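Local structure of biofilm growth-associated repressor (3PQJ) at the interface of chains A and B. The protein represses transcription of its own biofilm-associated operon by binding a palindromic AT-rich sequence that spans the -10 region of the blh promoter. Sequence-based numbering; all coordinates share one arbitrary frame. Chains: chain A/B, Biofilm growth-associated repressor.

Contact 1: the interface of chains A and B. Residues chain A 1-3, 6-7; chain B 27, 30-31, 92, 96.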
loop_
_atom_site.group_PDB
_atom_site.type_symbol
_atom_site.label_atom_id
_atom_site.label_comp_id
_atom_site.label_asym_id
_atom_site.label_seq_id
_atom_site.Cartn_x
_atom_site.Cartn_y
_atom_site.Cartn_z
ATOM N N MET A 1 9.937 -15.995 -0.308
ATOM C CA MET A 1 10.535 -15.332 -1.471
ATOM C C MET A 1 9.842 -15.692 -2.771
ATOM O O MET A 1 9.998 -14.982 -3.770
ATOM C CB MET A 1 12.047 -15.591 -1.564
ATOM C CG MET A 1 12.867 -14.598 -0.777
ATOM S SD MET A 1 12.773 -12.903 -1.418
ATOM C CE MET A 1 13.083 -11.943 0.093
ATOM N N THR A 2 9.057 -16.783 -2.753
ATOM C CA THR A 2 8.334 -17.253 -3.933
ATOM C C THR A 2 6.919 -16.691 -3.983
ATOM O O THR A 2 6.418 -16.172 -2.980
ATOM C CB THR A 2 8.359 -18.795 -4.047
ATOM O OG1 THR A 2 7.584 -19.372 -2.997
ATOM C CG2 THR A 2 9.779 -19.372 -4.076
ATOM N N ARG A 3 6.276 -16.795 -5.160
ATOM C CA ARG A 3 4.914 -16.324 -5.354
ATOM C C ARG A 3 3.934 -17.247 -4.604
ATOM O O ARG A 3 2.869 -16.791 -4.166
ATOM C CB ARG A 3 4.601 -16.203 -6.852
ATOM C CG ARG A 3 3.153 -15.800 -7.166
ATOM C CD ARG A 3 3.011 -14.862 -8.350
ATOM N NE ARG A 3 3.725 -15.323 -9.542
ATOM C CZ ARG A 3 3.296 -16.279 -10.360
ATOM N NH1 ARG A 3 2.150 -16.909 -10.115
ATOM N NH2 ARG A 3 4.020 -16.628 -11.414
ATOM N N MET A 6 4.045 -15.866 -1.151
ATOM C CA MET A 6 3.333 -14.583 -1.236
ATOM C C MET A 6 1.824 -14.776 -1.241
ATOM O O MET A 6 1.123 -14.089 -0.491
ATOM C CB MET A 6 3.796 -13.763 -2.455
ATOM C CG MET A 6 3.246 -12.340 -2.496
ATOM S SD MET A 6 3.624 -11.330 -1.034
ATOM C CE MET A 6 2.791 -9.929 -1.459
ATOM N N GLU A 7 1.343 -15.765 -2.024
ATOM C CA GLU A 7 -0.069 -16.152 -2.137
ATOM C C GLU A 7 -0.641 -16.537 -0.772
ATOM O O GLU A 7 -1.775 -16.169 -0.469
ATOM C CB GLU A 7 -0.244 -17.304 -3.155
ATOM C CG GLU A 7 -1.642 -17.425 -3.752
ATOM C CD GLU A 7 -1.819 -17.309 -5.266
ATOM O OE1 GLU A 7 -0.826 -17.452 -6.016
ATOM O OE2 GLU A 7 -2.975 -17.097 -5.704
ATOM N N MET B 27 -2.291 -10.402 -6.254
ATOM C CA MET B 27 -1.737 -11.620 -6.860
ATOM C C MET B 27 -1.565 -11.480 -8.369
ATOM O O MET B 27 -0.567 -11.962 -8.915
ATOM C CB MET B 27 -2.522 -12.893 -6.470
ATOM C CG MET B 27 -2.406 -13.279 -4.993
ATOM S SD MET B 27 -0.749 -12.992 -4.189
ATOM C CE MET B 27 0.399 -13.939 -5.273
ATOM N N CYS B 30 1.524 -9.285 -8.816
ATOM C CA CYS B 30 2.663 -10.149 -8.444
ATOM C C CYS B 30 3.034 -11.142 -9.544
ATOM O O CYS B 30 4.210 -11.472 -9.701
ATOM C CB CYS B 30 2.418 -10.867 -7.121
ATOM S SG CYS B 30 2.466 -9.784 -5.663
ATOM N N THR B 31 2.032 -11.656 -10.274
ATOM C CA THR B 31 2.304 -12.572 -11.385
ATOM C C THR B 31 2.912 -11.786 -12.517
ATOM O O THR B 31 3.931 -12.193 -13.080
ATOM C CB THR B 31 1.023 -13.226 -11.910
ATOM O OG1 THR B 31 0.215 -13.682 -10.825
ATOM C CG2 THR B 31 1.318 -14.351 -12.878
ATOM N N TYR B 92 7.627 -8.433 -1.109
ATOM C CA TYR B 92 8.295 -9.737 -0.982
ATOM C C TYR B 92 9.373 -9.667 0.096
ATOM O O TYR B 92 9.416 -10.528 0.965
ATOM C CB TYR B 92 8.933 -10.167 -2.310
ATOM C CG TYR B 92 8.004 -10.891 -3.243
ATOM C CD1 TYR B 92 7.959 -12.282 -3.272
ATOM C CD2 TYR B 92 7.176 -10.190 -4.109
ATOM C CE1 TYR B 92 7.119 -12.961 -4.152
ATOM C CE2 TYR B 92 6.330 -10.856 -4.992
ATOM C CZ TYR B 92 6.308 -12.242 -5.014
ATOM O OH TYR B 92 5.453 -12.883 -5.873
ATOM N N CYS B 96 7.923 -11.940 3.074
ATOM C CA CYS B 96 8.461 -13.305 3.045
ATOM C C CYS B 96 9.233 -13.593 4.343
ATOM O O CYS B 96 10.051 -12.769 4.773
ATOM C CB CYS B 96 9.313 -13.534 1.802
ATOM S SG CYS B 96 8.360 -13.619 0.263
#
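The ring of B:Tyr92 packs against the N-terminal segment of chain A and meets it with one face, an edge and its hydroxyl. A:Met6 covers the face near the rim: its CG sits 4.0 Å from CZ of B:Tyr92, brought there by a first torsion that sets CG anti to the backbone N (chi1 -172°). The carbonyl carbon of A:Thr2 stands in the ring plane at the edge, and the A:Met1 carbonyl O lies 3.4 Å from CD1 of B:Tyr92. The phenol OH packs against A:Arg3 CA at 3.5 Å.

Thioether packing continues the contact. B:Met27, bent at chi2 and chi3, runs antiparallel past A:Arg3, its CE 3.8 Å from A:Arg3 CG, while its SD lies against CA of A:Glu7.

Over the centre of the A:Arg3 guanidinium sits the B:Thr31 methyl, CG2 being 3.7 Å from CZ of A:Arg3. The hydroxyl OG1 of B:Thr31 donates instead to B:Met27 O within its own helix (2.7 Å), tilted 30° from the carbonyl plane. This bond probably holds the rotation of the side chain, with CG2 turned toward the guanidinium.

B:Cys96 SG is modelled unusually close to the A:Met1 amino N, a doubtful contact. B:Cys96 and B:Cys30 can form a disulfide, but in this copy their SG atoms are 9.2 Å apart. As part of the probable ArsR-type dimer interface, the patch joins the N-terminal residues and helix 3-8 of chain A to helix 23-32, the C-terminal part of helix 82-95 and the residue after it in chain B.

Contact 2: the interface of chains A and B. Residues chain A 6, 9, 12-14, 16, 83; chain B 26, 91, 95.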
loop_
_atom_site.group_PDB
_atom_site.type_symbol
_atom_site.label_atom_id
_atom_site.label_comp_id
_atom_site.label_asym_id
_atom_site.label_seq_id
_atom_site.Cartn_x
_atom_site.Cartn_y
_atom_site.Cartn_z
ATOM N N MET A 6 4.045 -15.866 -1.151
ATOM C CA MET A 6 3.333 -14.583 -1.236
ATOM C C MET A 6 1.824 -14.776 -1.241
ATOM O O MET A 6 1.123 -14.089 -0.491
ATOM C CB MET A 6 3.796 -13.763 -2.455
ATOM C CG MET A 6 3.246 -12.340 -2.496
ATOM S SD MET A 6 3.624 -11.330 -1.034
ATOM C CE MET A 6 2.791 -9.929 -1.459
ATOM N N ARG A 9 0.288 -15.304 2.130
ATOM C CA ARG A 9 0.211 -14.083 2.948
ATOM C C ARG A 9 -0.524 -12.891 2.271
ATOM O O ARG A 9 -0.516 -11.777 2.815
ATOM C CB ARG A 9 1.611 -13.695 3.453
ATOM C CG ARG A 9 2.080 -14.568 4.619
ATOM C CD ARG A 9 3.529 -14.321 5.002
ATOM N NE ARG A 9 4.460 -14.708 3.937
ATOM C CZ ARG A 9 4.957 -15.931 3.773
ATOM N NH1 ARG A 9 4.623 -16.909 4.606
ATOM N NH2 ARG A 9 5.794 -16.184 2.775
ATOM N N GLU A 12 -3.071 -10.709 4.357
ATOM C CA GLU A 12 -2.313 -9.932 5.341
ATOM C C GLU A 12 -1.659 -8.714 4.640
ATOM O O GLU A 12 -1.748 -7.595 5.142
ATOM C CB GLU A 12 -1.252 -10.849 5.965
ATOM C CG GLU A 12 -0.509 -10.268 7.148
ATOM C CD GLU A 12 0.797 -10.966 7.470
ATOM O OE1 GLU A 12 0.869 -12.215 7.372
ATOM O OE2 GLU A 12 1.760 -10.248 7.819
ATOM N N VAL A 13 -1.036 -8.947 3.466
ATOM C CA VAL A 13 -0.421 -7.906 2.635
ATOM C C VAL A 13 -1.499 -6.905 2.201
ATOM O O VAL A 13 -1.341 -5.711 2.464
ATOM C CB VAL A 13 0.366 -8.480 1.424
ATOM C CG1 VAL A 13 0.878 -7.368 0.518
ATOM C CG2 VAL A 13 1.521 -9.352 1.897
ATOM N N ALA A 14 -2.609 -7.400 1.584
ATOM C CA ALA A 14 -3.727 -6.576 1.127
ATOM C C ALA A 14 -4.368 -5.740 2.240
ATOM O O ALA A 14 -4.765 -4.609 1.977
ATOM C CB ALA A 14 -4.763 -7.431 0.431
ATOM N N LEU A 16 -2.752 -4.507 5.044
ATOM C CA LEU A 16 -1.826 -3.408 5.349
ATOM C C LEU A 16 -1.968 -2.329 4.263
ATOM O O LEU A 16 -2.003 -1.151 4.580
ATOM C CB LEU A 16 -0.357 -3.882 5.483
ATOM C CG LEU A 16 0.717 -2.784 5.796
ATOM C CD1 LEU A 16 0.417 -2.040 7.088
ATOM C CD2 LEU A 16 2.129 -3.373 5.863
ATOM N N LYS A 83 6.540 -3.805 9.814
ATOM C CA LYS A 83 6.200 -4.017 8.396
ATOM C C LYS A 83 5.669 -2.746 7.736
ATOM O O LYS A 83 6.024 -2.474 6.591
ATOM C CB LYS A 83 5.217 -5.184 8.214
ATOM C CG LYS A 83 5.850 -6.545 8.460
ATOM C CD LYS A 83 4.882 -7.659 8.118
ATOM C CE LYS A 83 4.858 -8.780 9.137
ATOM N NZ LYS A 83 6.090 -9.611 9.080
ATOM N N LEU B 26 -3.702 -7.868 -6.080
ATOM C CA LEU B 26 -2.323 -8.007 -5.613
ATOM C C LEU B 26 -1.631 -9.214 -6.260
ATOM O O LEU B 26 -0.514 -9.065 -6.766
ATOM C CB LEU B 26 -2.311 -8.125 -4.076
ATOM C CG LEU B 26 -0.971 -8.419 -3.408
ATOM C CD1 LEU B 26 -0.009 -7.222 -3.510
ATOM C CD2 LEU B 26 -1.186 -8.841 -2.003
ATOM N N LEU B 91 7.284 -5.611 -1.161
ATOM C CA LEU B 91 6.368 -6.446 -0.378
ATOM C C LEU B 91 6.913 -7.845 -0.121
ATOM O O LEU B 91 6.728 -8.364 0.983
ATOM C CB LEU B 91 4.961 -6.499 -1.008
ATOM C CG LEU B 91 4.156 -5.183 -1.020
ATOM C CD1 LEU B 91 2.840 -5.353 -1.761
ATOM C CD2 LEU B 91 4.018 -4.561 0.375
ATOM N N PHE B 95 7.322 -9.118 3.510
ATOM C CA PHE B 95 6.414 -10.186 3.920
ATOM C C PHE B 95 6.898 -11.618 3.892
ATOM O O PHE B 95 6.343 -12.433 4.632
ATOM C CB PHE B 95 5.024 -10.004 3.291
ATOM C CG PHE B 95 4.278 -8.847 3.901
ATOM C CD1 PHE B 95 3.394 -9.049 4.954
ATOM C CD2 PHE B 95 4.469 -7.552 3.437
ATOM C CE1 PHE B 95 2.693 -7.981 5.506
ATOM C CE2 PHE B 95 3.788 -6.480 4.013
ATOM C CZ PHE B 95 2.900 -6.706 5.037
#
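B:Phe95 inserts its ring between two aliphatic groups of chain A that cover opposite faces. On one face the A:Val13 methyl CG2 makes a CH-pi contact, offset toward the rim and 3.4 Å from CG of B:Phe95. The other face receives the A:Lys83 methylene CD, also in a CH-pi contact, at 3.4 Å from CE1 of B:Phe95; the lysine chain bends at chi3 and chi4 beside the ring.

At the ring edge, A:Leu16 CD2 lies in plane, 3.5 Å from CZ of B:Phe95. A:Val13 divides its methyls between neighbours: with CG1 anti to the backbone N (chi1 175°), that branch reaches B:Leu91 CD1 and, at 3.6 Å, CD2 of B:Leu26, leaving CG2 for the aromatic face. The tip of A:Met6, CE, completes this apolar layer against B:Leu91 CB at 4.1 Å.

Toward the polar rim, the carboxylate oxygen OE2 of A:Glu12 approaches the ring edge in plane, 3.4 Å from CE1 of B:Phe95, its carboxylate turned 66° from the ring; such an edge may suit the anionic oxygen electrostatically. A:Arg9, poorly ordered, brings NE close to the B:Phe95 carbonyl O, but its N-H points away and no hydrogen bond forms. In this apolar part of the two-fold, probably dimeric interface, helix 10-20 and the start of helix 82-95 in chain A receive the C-terminal end of helix 82-95 of chain B, with helix 23-32 of chain B alongside.

The C-alpha centres of contact 1 and contact 2 are about 9 Å apart and, joined through A:Met6, the two are neighbouring parts of one interface. On the chain B side, helices 23-32 and 82-95 supply residues to each. In chain A, contact 2 keeps A:Met6 of helix 3-8 but draws mainly on helix 10-20 and the start of helix 82-95. Because the interface is two-fold symmetric, both contacts recur with the chains exchanged. This terminal-helix pairing is typical of ArsR-family dimers and probably sets the spacing of the two helix-turn-helix motifs for a palindromic operator.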